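Local coordinates for protein-glutaminase (Chryseobacterium proteolyticum, PDB 2ZK9), which probably deamidates glutamine side chains of proteins, hydrolysing the amide to leave glutamate and release ammonia, at residues Gln51-Asn56 / Val84-Ser89; Gln63-Asn68 / Asn119-Thr124; Leu69-Gly74 / Val78-His83; Arg100-Ser105 / Ser109-Asp114. All blocks are in the same frame, centred on the assembly; numbering follows the deposited sequence. Where two conformers were deposited one is given.

Contact 1: Gln51-Asn56 / Val84-Ser89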
loop_
_atom_site.group_PDB
_atom_site.type_symbol
_atom_site.label_atom_id
_atom_site.label_comp_id
_atom_site.label_asym_id
_atom_site.label_seq_id
_atom_site.Cartn_x
_atom_site.Cartn_y
_atom_site.Cartn_z
ATOM N N GLN A 51 -2.489 -4.859 -8.779
ATOM C CA GLN A 51 -2.808 -4.952 -10.188
ATOM C C GLN A 51 -1.514 -4.941 -11.010
ATOM O O GLN A 51 -1.412 -5.658 -12.022
ATOM C CB GLN A 51 -3.759 -3.844 -10.620
ATOM C CG GLN A 51 -4.142 -3.878 -12.087
ATOM C CD GLN A 51 -4.932 -2.671 -12.547
ATOM O OE1 GLN A 51 -4.486 -1.558 -12.356
ATOM N NE2 GLN A 51 -6.145 -2.941 -13.084
ATOM N N ILE A 52 -0.541 -4.123 -10.647
ATOM C CA ILE A 52 0.723 -4.095 -11.365
ATOM C C ILE A 52 1.440 -5.456 -11.246
ATOM O O ILE A 52 1.940 -5.992 -12.228
ATOM C CB ILE A 52 1.609 -2.934 -10.898
ATOM C CG1 ILE A 52 0.913 -1.609 -11.271
ATOM C CG2 ILE A 52 2.999 -3.065 -11.457
ATOM C CD1 ILE A 52 1.490 -0.391 -10.645
ATOM N N LEU A 53 1.452 -6.038 -10.059
ATOM C CA LEU A 53 2.028 -7.378 -9.932
ATOM C C LEU A 53 1.270 -8.378 -10.823
ATOM O O LEU A 53 1.904 -9.174 -11.524
ATOM C CB LEU A 53 2.013 -7.897 -8.475
ATOM C CG LEU A 53 3.381 -7.699 -7.728
ATOM C CD1 LEU A 53 3.730 -6.245 -7.597
ATOM C CD2 LEU A 53 3.304 -8.359 -6.376
ATOM N N MET A 54 -0.055 -8.328 -10.839
ATOM C CA MET A 54 -0.814 -9.245 -11.627
ATOM C C MET A 54 -0.586 -9.049 -13.121
ATOM O O MET A 54 -0.560 -10.023 -13.868
ATOM C CB MET A 54 -2.305 -9.189 -11.251
ATOM C CG MET A 54 -2.604 -9.719 -9.881
ATOM S SD MET A 54 -4.314 -9.707 -9.406
ATOM C CE MET A 54 -5.060 -10.856 -10.534
ATOM N N ASN A 55 -0.412 -7.827 -13.556
ATOM C CA ASN A 55 -0.081 -7.566 -14.953
ATOM C C ASN A 55 1.147 -8.368 -15.339
ATOM O O ASN A 55 1.252 -8.788 -16.478
ATOM C CB ASN A 55 0.075 -6.069 -15.148
ATOM C CG ASN A 55 -1.237 -5.242 -15.175
ATOM O OD1 ASN A 55 -2.344 -5.792 -15.405
ATOM N ND2 ASN A 55 -1.029 -3.959 -14.971
ATOM N N ASN A 56 2.058 -8.543 -14.409
ATOM C CA ASN A 56 3.318 -9.244 -14.558
ATOM C C ASN A 56 3.229 -10.739 -14.295
ATOM O O ASN A 56 4.240 -11.424 -14.372
ATOM C CB ASN A 56 4.391 -8.680 -13.600
ATOM C CG ASN A 56 5.053 -7.418 -14.060
ATOM O OD1 ASN A 56 6.099 -7.339 -14.729
ATOM N ND2 ASN A 56 4.431 -6.276 -13.805
ATOM N N VAL A 84 -2.530 -0.497 5.245
ATOM C CA VAL A 84 -2.383 -1.687 4.454
ATOM C C VAL A 84 -1.344 -1.419 3.366
ATOM O O VAL A 84 -1.270 -0.311 2.834
ATOM C CB VAL A 84 -3.741 -2.160 3.861
ATOM C CG1 VAL A 84 -4.409 -1.109 3.010
ATOM C CG2 VAL A 84 -3.587 -3.456 3.098
ATOM N N ALA A 85 -0.606 -2.456 3.007
ATOM C CA ALA A 85 0.269 -2.461 1.867
ATOM C C ALA A 85 0.390 -3.900 1.357
ATOM O O ALA A 85 -0.179 -4.821 1.905
ATOM C CB ALA A 85 1.623 -1.837 2.203
ATOM N N ILE A 86 1.120 -4.054 0.236
ATOM C CA ILE A 86 1.320 -5.391 -0.321
ATOM C C ILE A 86 2.539 -6.032 0.300
ATOM O O ILE A 86 3.564 -5.387 0.535
ATOM C CB ILE A 86 1.389 -5.366 -1.870
ATOM C CG1 ILE A 86 2.548 -4.559 -2.446
ATOM C CG2 ILE A 86 0.041 -4.958 -2.431
ATOM C CD1 ILE A 86 2.811 -4.852 -3.896
ATOM N N LEU A 87 2.412 -7.333 0.564
ATOM C CA LEU A 87 3.419 -8.174 1.170
ATOM C C LEU A 87 3.808 -9.224 0.123
ATOM O O LEU A 87 3.010 -10.120 -0.176
ATOM C CB LEU A 87 2.894 -8.813 2.456
ATOM C CG LEU A 87 3.876 -9.694 3.196
ATOM C CD1 LEU A 87 5.012 -8.879 3.793
ATOM C CD2 LEU A 87 3.169 -10.513 4.244
ATOM N N VAL A 88 4.969 -9.043 -0.492
ATOM C CA VAL A 88 5.420 -9.802 -1.638
ATOM C C VAL A 88 6.393 -10.888 -1.205
ATOM O O VAL A 88 7.276 -10.685 -0.410
ATOM C CB VAL A 88 6.099 -8.838 -2.631
ATOM C CG1 VAL A 88 6.485 -9.534 -3.948
ATOM C CG2 VAL A 88 5.178 -7.668 -2.921
ATOM N N SER A 89 6.183 -12.107 -1.718
ATOM C CA SER A 89 7.084 -13.194 -1.502
ATOM C C SER A 89 7.975 -13.377 -2.701
ATOM O O SER A 89 7.509 -13.274 -3.830
ATOM C CB SER A 89 6.296 -14.486 -1.333
ATOM O OG SER A 89 5.548 -14.502 -0.112
#

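Contact 2: Gln63-Asn68 / Asn119-Thr124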
loop_
_atom_site.group_PDB
_atom_site.type_symbol
_atom_site.label_atom_id
_atom_site.label_comp_id
_atom_site.label_asym_id
_atom_site.label_seq_id
_atom_site.Cartn_x
_atom_site.Cartn_y
_atom_site.Cartn_z
ATOM N N GLN A 63 -0.770 -6.986 3.962
ATOM C CA GLN A 63 -0.691 -6.931 5.412
ATOM C C GLN A 63 -1.484 -5.703 5.866
ATOM O O GLN A 63 -1.274 -4.600 5.361
ATOM C CB GLN A 63 0.740 -6.854 5.944
ATOM C CG GLN A 63 0.800 -6.959 7.462
ATOM C CD GLN A 63 2.178 -7.167 8.027
ATOM O OE1 GLN A 63 2.764 -6.271 8.644
ATOM N NE2 GLN A 63 2.763 -8.341 7.779
ATOM N N PHE A 64 -2.391 -5.938 6.810
ATOM C CA PHE A 64 -3.150 -4.918 7.487
ATOM C C PHE A 64 -2.586 -4.720 8.871
ATOM O O PHE A 64 -2.360 -5.705 9.576
ATOM C CB PHE A 64 -4.623 -5.292 7.598
ATOM C CG PHE A 64 -5.342 -5.343 6.274
ATOM C CD1 PHE A 64 -6.043 -4.248 5.790
ATOM C CD2 PHE A 64 -5.334 -6.482 5.476
ATOM C CE1 PHE A 64 -6.669 -4.248 4.568
ATOM C CE2 PHE A 64 -5.952 -6.508 4.239
ATOM C CZ PHE A 64 -6.642 -5.381 3.775
ATOM N N VAL A 65 -2.394 -3.470 9.291
ATOM C CA VAL A 65 -1.968 -3.172 10.650
ATOM C C VAL A 65 -2.987 -2.219 11.244
ATOM O O VAL A 65 -3.503 -1.356 10.531
ATOM C CB VAL A 65 -0.511 -2.608 10.649
ATOM C CG1 VAL A 65 -0.331 -1.361 9.828
ATOM C CG2 VAL A 65 -0.047 -2.358 12.078
ATOM N N TYR A 66 -3.285 -2.377 12.508
ATOM C CA TYR A 66 -4.332 -1.678 13.189
ATOM C C TYR A 66 -3.821 -1.075 14.504
ATOM O O TYR A 66 -2.975 -1.679 15.127
ATOM C CB TYR A 66 -5.492 -2.624 13.556
ATOM C CG TYR A 66 -6.011 -3.449 12.402
ATOM C CD1 TYR A 66 -7.062 -3.028 11.624
ATOM C CD2 TYR A 66 -5.421 -4.660 12.099
ATOM C CE1 TYR A 66 -7.532 -3.800 10.549
ATOM C CE2 TYR A 66 -5.882 -5.413 11.051
ATOM C CZ TYR A 66 -6.933 -4.988 10.275
ATOM O OH TYR A 66 -7.373 -5.822 9.255
ATOM N N GLY A 67 -4.342 0.096 14.881
ATOM C CA GLY A 67 -3.944 0.652 16.151
ATOM C C GLY A 67 -4.135 2.119 16.224
ATOM O O GLY A 67 -4.890 2.689 15.456
ATOM N N ASN A 68 -3.399 2.724 17.144
ATOM C CA ASN A 68 -3.258 4.173 17.236
ATOM C C ASN A 68 -2.059 4.519 16.349
ATOM O O ASN A 68 -0.935 4.640 16.828
ATOM C CB ASN A 68 -3.012 4.583 18.677
ATOM C CG ASN A 68 -2.800 6.066 18.830
ATOM O OD1 ASN A 68 -3.268 6.853 18.016
ATOM N ND2 ASN A 68 -2.069 6.457 19.837
ATOM N N ASN A 119 6.688 -0.522 12.077
ATOM C CA ASN A 119 7.268 0.524 12.945
ATOM C C ASN A 119 7.094 1.921 12.345
ATOM O O ASN A 119 6.895 2.862 13.138
ATOM C CB ASN A 119 8.730 0.154 13.199
ATOM C CG ASN A 119 9.374 1.134 14.155
ATOM O OD1 ASN A 119 10.225 1.907 13.701
ATOM N ND2 ASN A 119 8.994 1.143 15.399
ATOM N N ALA A 120 7.118 2.080 11.021
ATOM C CA ALA A 120 6.848 3.368 10.410
ATOM C C ALA A 120 5.418 3.799 10.544
ATOM O O ALA A 120 5.112 4.982 10.314
ATOM C CB ALA A 120 7.255 3.349 8.946
ATOM N N CYS A 121 4.513 2.873 10.890
ATOM C CA CYS A 121 3.118 3.195 11.170
ATOM C C CYS A 121 2.865 3.602 12.605
ATOM O O CYS A 121 1.728 3.910 12.954
ATOM C CB CYS A 121 2.249 1.980 10.815
ATOM S SG CYS A 121 2.256 1.528 9.076
ATOM N N VAL A 122 3.912 3.597 13.433
ATOM C CA VAL A 122 3.825 4.041 14.817
ATOM C C VAL A 122 4.982 5.008 15.069
ATOM O O VAL A 122 5.785 4.854 15.990
ATOM C CB VAL A 122 3.754 2.876 15.805
ATOM C CG1 VAL A 122 2.339 2.266 15.725
ATOM C CG2 VAL A 122 4.845 1.837 15.594
ATOM N N ASN A 123 5.055 6.052 14.248
ATOM C CA ASN A 123 6.151 7.004 14.234
ATOM C C ASN A 123 5.921 8.046 15.331
ATOM O O ASN A 123 5.057 8.911 15.181
ATOM C CB ASN A 123 6.244 7.621 12.840
ATOM C CG ASN A 123 7.452 8.494 12.690
ATOM O OD1 ASN A 123 7.961 9.071 13.633
ATOM N ND2 ASN A 123 7.892 8.592 11.438
ATOM N N THR A 124 6.697 7.985 16.385
ATOM C CA THR A 124 6.492 8.895 17.513
ATOM C C THR A 124 6.976 10.302 17.297
ATOM O O THR A 124 6.685 11.169 18.111
ATOM C CB THR A 124 7.139 8.288 18.759
ATOM O OG1 THR A 124 8.529 8.059 18.529
ATOM C CG2 THR A 124 6.445 6.991 19.163
#

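Contact 3: Leu69-Gly74 / Val78-His83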
loop_
_atom_site.group_PDB
_atom_site.type_symbol
_atom_site.label_atom_id
_atom_site.label_comp_id
_atom_site.label_asym_id
_atom_site.label_seq_id
_atom_site.Cartn_x
_atom_site.Cartn_y
_atom_site.Cartn_z
ATOM N N LEU A 69 -2.273 4.570 15.040
ATOM C CA LEU A 69 -1.164 4.653 14.082
ATOM C C LEU A 69 -0.871 6.109 13.754
ATOM O O LEU A 69 -1.737 6.955 13.695
ATOM C CB LEU A 69 -1.505 3.883 12.807
ATOM C CG LEU A 69 -1.944 2.449 12.999
ATOM C CD1 LEU A 69 -2.157 1.808 11.625
ATOM C CD2 LEU A 69 -0.952 1.629 13.828
ATOM N N LYS A 70 0.420 6.364 13.501
ATOM C CA LYS A 70 0.953 7.675 13.187
ATOM C C LYS A 70 2.080 7.496 12.176
ATOM O O LYS A 70 2.936 6.645 12.380
ATOM C CB LYS A 70 1.550 8.323 14.458
ATOM C CG LYS A 70 0.657 8.536 15.617
ATOM C CD LYS A 70 -0.394 9.535 15.410
ATOM C CE LYS A 70 -1.246 9.849 16.677
ATOM N NZ LYS A 70 -0.359 10.377 17.789
ATOM N N ALA A 71 2.104 8.343 11.133
ATOM C CA ALA A 71 3.147 8.265 10.127
ATOM C C ALA A 71 3.527 9.663 9.691
ATOM O O ALA A 71 2.709 10.580 9.674
ATOM C CB ALA A 71 2.697 7.439 8.952
ATOM N N SER A 72 4.768 9.807 9.284
ATOM C CA SER A 72 5.287 11.080 8.773
ATOM C C SER A 72 5.780 10.970 7.327
ATOM O O SER A 72 6.332 9.961 6.964
ATOM C CB SER A 72 6.459 11.468 9.627
ATOM O OG SER A 72 6.978 12.747 9.141
ATOM N N THR A 73 5.573 12.054 6.584
ATOM C CA THR A 73 6.144 12.107 5.265
ATOM C C THR A 73 7.546 12.717 5.266
ATOM O O THR A 73 8.153 12.821 4.185
ATOM C CB THR A 73 5.255 12.991 4.389
ATOM O OG1 THR A 73 5.309 14.337 4.926
ATOM C CG2 THR A 73 3.802 12.511 4.347
ATOM N N GLY A 74 7.997 13.257 6.395
ATOM C CA GLY A 74 9.158 14.102 6.377
ATOM C C GLY A 74 8.844 15.587 6.462
ATOM O O GLY A 74 9.665 16.384 6.847
ATOM N N VAL A 78 0.345 12.166 9.649
ATOM C CA VAL A 78 -1.030 11.686 9.551
ATOM C C VAL A 78 -1.270 10.681 10.679
ATOM O O VAL A 78 -0.357 10.044 11.220
ATOM C CB VAL A 78 -1.312 11.019 8.195
ATOM C CG1 VAL A 78 -1.269 12.078 7.102
ATOM C CG2 VAL A 78 -0.367 9.839 7.974
ATOM N N ALA A 79 -2.531 10.555 11.043
ATOM C CA ALA A 79 -2.997 9.588 12.026
ATOM C C ALA A 79 -3.973 8.665 11.324
ATOM O O ALA A 79 -4.828 9.099 10.549
ATOM C CB ALA A 79 -3.655 10.281 13.183
ATOM N N TRP A 80 -3.854 7.385 11.665
ATOM C CA TRP A 80 -4.657 6.327 11.081
ATOM C C TRP A 80 -5.160 5.363 12.134
ATOM O O TRP A 80 -4.492 5.161 13.128
ATOM C CB TRP A 80 -3.774 5.567 10.126
ATOM C CG TRP A 80 -3.251 6.190 8.905
ATOM C CD1 TRP A 80 -3.822 7.118 8.065
ATOM C CD2 TRP A 80 -1.958 5.846 8.373
ATOM N NE1 TRP A 80 -2.947 7.354 7.036
ATOM C CE2 TRP A 80 -1.814 6.577 7.188
ATOM C CE3 TRP A 80 -0.926 4.966 8.743
ATOM C CZ2 TRP A 80 -0.685 6.458 6.412
ATOM C CZ3 TRP A 80 0.188 4.858 7.942
ATOM C CH2 TRP A 80 0.269 5.588 6.788
ATOM N N SER A 81 -6.289 4.700 11.845
ATOM C CA SER A 81 -6.732 3.572 12.634
ATOM C C SER A 81 -6.240 2.266 12.034
ATOM O O SER A 81 -6.200 1.243 12.763
ATOM C CB SER A 81 -8.236 3.555 12.757
ATOM O OG SER A 81 -8.874 3.513 11.508
ATOM N N TYR A 82 -5.904 2.231 10.754
ATOM C CA TYR A 82 -5.342 1.060 10.128
ATOM C C TYR A 82 -4.499 1.546 8.934
ATOM O O TYR A 82 -4.675 2.641 8.450
ATOM C CB TYR A 82 -6.352 0.002 9.678
ATOM C CG TYR A 82 -6.999 0.299 8.365
ATOM C CD1 TYR A 82 -8.064 1.193 8.259
ATOM C CD2 TYR A 82 -6.560 -0.290 7.180
ATOM C CE1 TYR A 82 -8.617 1.436 7.006
ATOM C CE2 TYR A 82 -7.101 -0.057 5.983
ATOM C CZ TYR A 82 -8.127 0.822 5.875
ATOM O OH TYR A 82 -8.685 1.017 4.642
ATOM N N HIS A 83 -3.635 0.639 8.466
ATOM C CA HIS A 83 -2.934 0.851 7.229
ATOM C C HIS A 83 -2.781 -0.507 6.539
ATOM O O HIS A 83 -2.888 -1.566 7.173
ATOM C CB HIS A 83 -1.569 1.535 7.496
ATOM C CG HIS A 83 -0.842 1.948 6.226
ATOM N ND1 HIS A 83 -1.503 2.509 5.172
ATOM C CD2 HIS A 83 0.450 1.844 5.910
ATOM C CE1 HIS A 83 -0.610 2.747 4.239
ATOM N NE2 HIS A 83 0.624 2.367 4.656
#

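Contact 4: Arg100-Ser105 / Ser109-Asp114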
loop_
_atom_site.group_PDB
_atom_site.type_symbol
_atom_site.label_atom_id
_atom_site.label_comp_id
_atom_site.label_asym_id
_atom_site.label_seq_id
_atom_site.Cartn_x
_atom_site.Cartn_y
_atom_site.Cartn_z
ATOM N N ARG A 100 8.719 -9.157 1.633
ATOM C CA ARG A 100 8.914 -7.721 1.859
ATOM C C ARG A 100 7.620 -6.980 1.611
ATOM O O ARG A 100 6.857 -7.348 0.716
ATOM C CB ARG A 100 9.973 -7.136 0.947
ATOM C CG ARG A 100 11.384 -7.626 1.131
ATOM C CD ARG A 100 12.022 -7.112 2.379
ATOM N NE ARG A 100 13.442 -7.551 2.483
ATOM C CZ ARG A 100 13.768 -8.713 3.022
ATOM N NH1 ARG A 100 12.861 -9.583 3.495
ATOM N NH2 ARG A 100 15.069 -8.996 3.065
ATOM N N ILE A 101 7.414 -5.899 2.350
ATOM C CA ILE A 101 6.405 -4.938 2.024
ATOM C C ILE A 101 6.886 -4.007 0.929
ATOM O O ILE A 101 8.041 -3.585 0.926
ATOM C CB ILE A 101 6.054 -4.087 3.279
ATOM C CG1 ILE A 101 5.411 -4.924 4.373
ATOM C CG2 ILE A 101 5.227 -2.871 2.919
ATOM C CD1 ILE A 101 3.931 -5.291 4.140
ATOM N N ILE A 102 5.970 -3.687 -0.010
ATOM C CA ILE A 102 6.166 -2.560 -0.918
ATOM C C ILE A 102 5.160 -1.516 -0.536
ATOM O O ILE A 102 3.938 -1.752 -0.559
ATOM C CB ILE A 102 6.086 -2.966 -2.391
ATOM C CG1 ILE A 102 7.258 -3.926 -2.728
ATOM C CG2 ILE A 102 6.077 -1.746 -3.252
ATOM C CD1 ILE A 102 7.264 -4.461 -4.143
ATOM N N ASP A 103 5.641 -0.333 -0.132
ATOM C CA ASP A 103 4.759 0.752 0.223
ATOM C C ASP A 103 5.496 2.088 0.023
ATOM O O ASP A 103 6.035 2.661 0.963
ATOM C CB ASP A 103 4.277 0.691 1.668
ATOM C CG ASP A 103 3.328 1.792 2.020
ATOM O OD1 ASP A 103 2.995 2.628 1.114
ATOM O OD2 ASP A 103 2.899 1.836 3.178
ATOM N N PRO A 104 5.480 2.606 -1.190
ATOM C CA PRO A 104 6.117 3.913 -1.458
ATOM C C PRO A 104 5.517 5.089 -0.758
ATOM O O PRO A 104 6.112 6.171 -0.819
ATOM C CB PRO A 104 5.994 4.021 -2.989
ATOM C CG PRO A 104 5.967 2.629 -3.488
ATOM C CD PRO A 104 5.096 1.942 -2.454
ATOM N N SER A 105 4.372 4.976 -0.114
ATOM C CA SER A 105 3.878 6.077 0.720
ATOM C C SER A 105 4.718 6.280 1.988
ATOM O O SER A 105 4.697 7.351 2.528
ATOM C CB SER A 105 2.393 5.975 1.044
ATOM O OG SER A 105 2.058 4.959 2.007
ATOM N N SER A 109 12.196 4.134 -1.500
ATOM C CA SER A 109 13.409 3.661 -2.139
ATOM C C SER A 109 13.426 2.182 -2.455
ATOM O O SER A 109 14.243 1.778 -3.268
ATOM C CB SER A 109 14.676 4.035 -1.344
ATOM O OG SER A 109 14.860 5.445 -1.374
ATOM N N GLY A 110 12.622 1.366 -1.786
ATOM C CA GLY A 110 12.652 -0.061 -2.085
ATOM C C GLY A 110 11.745 -0.798 -1.138
ATOM O O GLY A 110 11.188 -0.244 -0.196
ATOM N N PRO A 111 11.663 -2.112 -1.381
ATOM C CA PRO A 111 10.940 -2.997 -0.466
ATOM C C PRO A 111 11.607 -3.004 0.910
ATOM O O PRO A 111 12.829 -2.847 1.023
ATOM C CB PRO A 111 11.074 -4.380 -1.135
ATOM C CG PRO A 111 11.375 -4.050 -2.579
ATOM C CD PRO A 111 12.264 -2.828 -2.538
ATOM N N VAL A 112 10.819 -3.249 1.952
ATOM C CA VAL A 112 11.276 -3.288 3.326
ATOM C C VAL A 112 10.664 -4.465 4.071
ATOM O O VAL A 112 9.680 -5.049 3.638
ATOM C CB VAL A 112 11.002 -1.971 4.071
ATOM C CG1 VAL A 112 11.715 -0.801 3.373
ATOM C CG2 VAL A 112 9.509 -1.720 4.167
ATOM N N THR A 113 11.241 -4.821 5.230
ATOM C CA THR A 113 10.609 -5.875 6.024
ATOM C C THR A 113 9.284 -5.398 6.564
ATOM O O THR A 113 9.066 -4.193 6.791
ATOM C CB THR A 113 11.509 -6.321 7.193
ATOM O OG1 THR A 113 11.677 -5.207 8.067
ATOM C CG2 THR A 113 12.834 -6.865 6.682
ATOM N N ASP A 114 8.411 -6.347 6.867
ATOM C CA ASP A 114 7.151 -5.978 7.486
ATOM C C ASP A 114 7.360 -5.380 8.890
ATOM O O ASP A 114 6.596 -4.518 9.302
ATOM C CB ASP A 114 6.160 -7.117 7.499
ATOM C CG ASP A 114 6.494 -8.315 8.306
ATOM O OD1 ASP A 114 5.556 -9.082 8.630
ATOM O OD2 ASP A 114 7.682 -8.520 8.670
HETATM O O HOH W 1 8.415 0.362 -0.243
#

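Contact 1: Gln51-Asn56 / Val84-Ser89
Leu53 of helix 42-55 reaches across to Ile86 and Val88 of strand 82-91, tip to tip with each, where the helix lies against one face of the central beta sheet. This helix-on-sheet layer is consistent with the papain-like fold expected of a clan CA glutaminase. The backbones stand well apart, with the CA atoms of Leu53 and Val88 separated by 9.3 Å, and side-chain methyls alone bridge the interval. Leu53 works as a fork: CD1 serves Ile86 and CD2 serves Val88. Its chi1 of -98° is turned off a staggered value, and with this twist the two branches fall on residues two apart in the strand, which share a face. Leu87, between them, points to the other side and packs on Lys99 and Ile101. Val88 was modelled in two conformers; in the one described, CG2 comes within 4.0 Å of Leu53 CD2, a touch that is less certain for that reason. Ile18 and Leu11 of helix 8-19 pack on Leu53 and Val88 respectively; the three touching residues are buried, and the contact between them is apolar. Ile86 holds CG1 between its backbone N and carbonyl carbon (chi1 62°), and its extended end brings CD1 to 4.1 Å from Leu53 CD1.

Contact 2: Gln63-Asn68 / Asn119-Thr124
Val65 and Cys121 face each other with their CA atoms 8.2 Å apart, and Asn68 and Val122 with theirs at 7.5 Å, so that the end of strand 61-66 passes the loop leaving helix 114-120 at side-chain distance, without backbone pairing. Two small touches make up the contact. In the buried one, a chi1 of 58° swings Val65 CG1 out over its own backbone, and this branch meets Cys121 SG at 4.0 Å. The sulfur comes from the other side. Cys121 belongs to none of the four disulfides of the chain, and its sulfur acts here as an apolar surface. His83 of the neighbouring strand touches both residues, while Trp117 packs on Val65 and Leu106 on Cys121, which places the pair in the layer between the sheet and helix 114-120. The second touch lies nearer the surface: Val122 CG1 rests 4.2 Å from Asn68 O, a methyl against a carbonyl. Between the two touches the chain turns a corner at Gly67 and Asn68; the glycine adopts a conformation in which a side chain would collide with the carbonyl before it. Beyond the helix, Val122 N bonds back to Asn119 O at 3.1 Å. Farther up the strand Gln63 supplies polar ties, its OE1 accepting from Arg118. The contact itself is non-directional van der Waals packing; the directional ties of this loop lie next door, where the backbone of Lys70 bonds to Cys121 and Asn123.

Contact 3: Leu69-Gly74 / Val78-His83
Leu69 drops CD1 into the corner that the chain makes after Trp80, where it lies 3.6 Å from both Tyr82 CA and Tyr82 C, close to the backbone and just short of His83 CB. Behind it, Leu69 CB sits at the edge of the Trp80 ring, near its plane. Ala71 offers a smaller bump: its CB comes obliquely onto the outer end of the indole, equally near Trp80 CZ3 and CH2, at 3.7 Å. The indole is itself sandwiched, with Val78 CG2 3.4 Å above one face and His83 ND1 over the opposite one, both toward the rim; in return Trp80 CH2 stands over the centre of the imidazole. Leu69, Ala71, Val78 and Trp80 share one face of the beta hairpin of strands 69-72 and 77-80; His83 comes in from strand 82-91. The hairpin backbones run antiparallel at 152°, held by reciprocal bonds between Leu69 and Trp80 and between Ala71 and Val78, the shortest from Val78 N to Ala71 O at 2.8 Å. On the other face Lys70 folds over Ala79, its non-hydrogen-bonded partner, a bend at chi2 (-67°) bringing CD to 4.0 Å from Ala79 CB, while NZ goes on to the carbonyls of Ser128 and Cys126. The indole NE1 reaches Pro38 O, and His83 NE2 bonds to Asp103.

Contact 4: Arg100-Ser105 / Ser109-Asp114
Ile101 and Val112 form a single antiparallel beta bridge, by which the loop ahead of helix 114-120 returns along the end of strand 97-102. Its two backbone bonds, from Ile101 N to Val112 O at 2.7 Å and from Val112 N to Ile101 O, hold the tight half of the contact. On one side Ile101 CG1 packs at 3.7 Å on Asp114 CA, and Trp117 also touches this isoleucine; on the other, Ile102 and the Pro111 ring lie side by side, each touching Phe15 of helix 8-19. Toward the partly exposed end, Arg100 crosses Pro111 at about a right angle, CB to CB at 3.6 Å, then bends at chi2 (-72°) so that CD lies 3.4 Å from both Val112 C and Val112 O. The guanidinium presents one face to Thr113 CG2, 4.0 Å above its plane, offset toward the rim. A serine in place of Arg100 would probably strip this cover from the Val112 carbonyl carbon and the Thr113 methyl, and leave Glu98 without its weak, distant ion-pair partner. Past Ile102 the segments separate. Asp103 makes an Asx turn, OD1 accepting from Ser105 N and, in the conformer described, from Ser105 OG, while OD2 bonds to Trp117 NE1 and His83 NE2. Here one water spans the gap, accepting from Asp103 N at 2.9 Å and donating to Gly110 O at 2.8 Å.

Contacts 1 and 4 adjoin through the pairing of strands 82-91 and 97-102, and contacts 1 and 3 both draw on strand 82-91, at opposite sides of the chain's centre. Contact 1 is fully buried and purely apolar; the other three reach toward the surface and are only partly buried. Contacts 3 and 4 add backbone bonds, a regular hairpin ladder in one and a lone bridge plus a water in the other, whereas contact 2 relies on loose van der Waals touches, one of them to a backbone carbonyl. Contacts 2 and 3 lie closest, sewn together by Lys70 N to Cys121 O. The Gln63-Asp114 bond ties contact 2 to contact 4, and His83-Asp103 joins contacts 3 and 4.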